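Local coordinates for putative TetR-family transcriptional regulator (Streptomyces coelicolor, PDB 2HXO), which probably binds DNA through an N-terminal helix-turn-helix and regulates transcription, at the interface of chains A and B. Coordinates in Å, arbitrary orientation; residue numbers count along the deposited sequence, not the author numbering. Chains: chain A/B, Putative TetR-family transcriptional regulator.

The interface of chains A and B. Residues chain A 198-203; chain B 126, 129-130, 134.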
loop_
_atom_site.group_PDB
_atom_site.type_symbol
_atom_site.label_atom_id
_atom_site.label_comp_id
_atom_site.label_asym_id
_atom_site.label_seq_id
_atom_site.Cartn_x
_atom_site.Cartn_y
_atom_site.Cartn_z
ATOM N N ALA A 198 24.011 15.828 -6.906
ATOM C CA ALA A 198 22.824 15.337 -7.597
ATOM C C ALA A 198 21.730 14.969 -6.601
ATOM O O ALA A 198 20.549 15.155 -6.872
ATOM C CB ALA A 198 23.181 14.129 -8.449
ATOM N N TYR A 199 22.128 14.462 -5.442
ATOM C CA TYR A 199 21.161 14.079 -4.431
ATOM C C TYR A 199 21.350 14.834 -3.122
ATOM O O TYR A 199 21.554 14.219 -2.078
ATOM C CB TYR A 199 21.246 12.574 -4.152
ATOM C CG TYR A 199 20.962 11.705 -5.342
ATOM C CD1 TYR A 199 21.925 11.504 -6.332
ATOM C CD2 TYR A 199 19.740 11.054 -5.470
ATOM C CE1 TYR A 199 21.680 10.666 -7.414
ATOM C CE2 TYR A 199 19.479 10.212 -6.546
ATOM C CZ TYR A 199 20.452 10.018 -7.513
ATOM O OH TYR A 199 20.198 9.166 -8.565
ATOM N N PRO A 200 21.258 16.174 -3.156
ATOM C CA PRO A 200 21.428 16.980 -1.938
ATOM C C PRO A 200 20.523 16.592 -0.770
ATOM O O PRO A 200 20.973 16.527 0.373
ATOM C CB PRO A 200 21.189 18.413 -2.428
ATOM C CG PRO A 200 20.343 18.234 -3.656
ATOM C CD PRO A 200 20.955 17.035 -4.313
ATOM N N PHE A 201 19.254 16.317 -1.058
ATOM C CA PHE A 201 18.302 15.938 -0.021
ATOM C C PHE A 201 18.596 14.564 0.562
ATOM O O PHE A 201 18.757 14.409 1.772
ATOM C CB PHE A 201 16.875 15.931 -0.575
ATOM C CG PHE A 201 15.860 15.416 0.409
ATOM C CD1 PHE A 201 15.329 16.257 1.385
ATOM C CD2 PHE A 201 15.511 14.067 0.422
ATOM C CE1 PHE A 201 14.473 15.764 2.364
ATOM C CE2 PHE A 201 14.661 13.564 1.392
ATOM C CZ PHE A 201 14.139 14.411 2.368
ATOM N N THR A 202 18.639 13.565 -0.312
ATOM C CA THR A 202 18.884 12.187 0.092
ATOM C C THR A 202 20.180 12.086 0.883
ATOM O O THR A 202 20.260 11.356 1.871
ATOM C CB THR A 202 18.956 11.243 -1.140
ATOM O OG1 THR A 202 17.782 11.413 -1.948
ATOM C CG2 THR A 202 19.039 9.794 -0.701
ATOM N N ARG A 203 21.192 12.831 0.453
ATOM C CA ARG A 203 22.474 12.816 1.140
ATOM C C ARG A 203 22.352 13.454 2.529
ATOM O O ARG A 203 22.975 12.995 3.489
ATOM C CB ARG A 203 23.526 13.551 0.297
ATOM C CG ARG A 203 24.952 13.125 0.598
ATOM C CD ARG A 203 25.109 11.611 0.490
ATOM N NE ARG A 203 26.246 11.150 1.283
ATOM C CZ ARG A 203 27.517 11.392 0.978
ATOM N NH1 ARG A 203 27.814 12.085 -0.116
ATOM N NH2 ARG A 203 28.487 10.966 1.784
ATOM N N PRO B 126 15.708 6.028 -4.064
ATOM C CA PRO B 126 16.372 7.313 -3.823
ATOM C C PRO B 126 15.936 8.436 -4.756
ATOM O O PRO B 126 15.890 9.592 -4.347
ATOM C CB PRO B 126 17.860 6.972 -3.957
ATOM C CG PRO B 126 17.870 5.781 -4.863
ATOM C CD PRO B 126 16.695 4.978 -4.365
ATOM N N PHE B 129 12.568 9.521 -3.577
ATOM C CA PHE B 129 12.820 10.177 -2.308
ATOM C C PHE B 129 13.435 11.562 -2.518
ATOM O O PHE B 129 13.120 12.494 -1.780
ATOM C CB PHE B 129 13.745 9.301 -1.462
ATOM C CG PHE B 129 13.577 9.489 0.011
ATOM C CD1 PHE B 129 12.371 9.171 0.630
ATOM C CD2 PHE B 129 14.618 9.992 0.784
ATOM C CE1 PHE B 129 12.201 9.349 2.002
ATOM C CE2 PHE B 129 14.456 10.176 2.170
ATOM C CZ PHE B 129 13.248 9.855 2.774
ATOM N N GLU B 130 14.318 11.697 -3.509
ATOM C CA GLU B 130 14.923 13.001 -3.807
ATOM C C GLU B 130 13.834 13.951 -4.269
ATOM O O GLU B 130 13.766 15.089 -3.820
ATOM C CB GLU B 130 15.933 12.907 -4.948
ATOM C CG GLU B 130 17.370 12.824 -4.547
ATOM C CD GLU B 130 17.849 14.024 -3.765
ATOM O OE1 GLU B 130 17.648 15.173 -4.223
ATOM O OE2 GLU B 130 18.443 13.797 -2.693
ATOM N N ARG B 134 13.010 17.326 -1.783
ATOM C CA ARG B 134 13.303 18.704 -2.147
ATOM C C ARG B 134 12.085 19.599 -1.952
ATOM O O ARG B 134 12.227 20.777 -1.604
ATOM C CB ARG B 134 13.775 18.784 -3.603
ATOM C CG ARG B 134 15.060 18.022 -3.869
ATOM C CD ARG B 134 15.528 18.248 -5.301
ATOM N NE ARG B 134 16.795 17.574 -5.570
ATOM C CZ ARG B 134 17.429 17.634 -6.737
ATOM N NH1 ARG B 134 16.910 18.343 -7.738
ATOM N NH2 ARG B 134 18.570 16.975 -6.909
#
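B:Glu130, on helix 124-138, points its carboxylate into the first turn of helix 200-205 of chain A, at A:Phe201 and A:Thr202. The contact belongs to the two-fold interface between the C-terminal regions of this TetR-family regulator, a family that typically works as dimers, and it recurs with the chains exchanged. The carboxylate oxygen OE2 takes two bonds from A:Thr202. The backbone N of A:Thr202 approaches OE2 of B:Glu130 nearly straight along its C-O axis at 2.4 Å, modelled so short that the length itself means little. The hydroxyl OG1 of A:Thr202 lies 2.6 Å from OE2 of B:Glu130, on the anti side and 19° out of the carboxylate plane. That hydroxyl sits beside its own backbone N, which lets both donors converge on one oxygen. Set at the N-terminal end of chain A's helix 200-205, the carboxylate is likely to be stabilised by that helix's dipole. OE1 of B:Glu130 forms a salt bridge to NE of B:Arg134 at 2.9 Å, which is likely to restrain the carboxylate's rotation. B:Arg134, extended from CG to NE, carries its guanidinium past A:Pro200, its edge facing the carbonyl of A:Ala198; NH2 of B:Arg134 lies 2.7 Å from O of A:Ala198, but its N-H points elsewhere and no hydrogen bond follows. An alanine in place of B:Glu130 would probably leave the amide and hydroxyl of A:Thr202 without their shared acceptor and B:Arg134 without its charge partner. Next to the carboxylate, A:Phe201, with CG anti to the backbone N (chi1 174°), turns its CE2 edge over the CD2-CE2 rim of the B:Phe129 face, planes 58° apart, with CE2 of A:Phe201 3.5 Å from CE2 of B:Phe129.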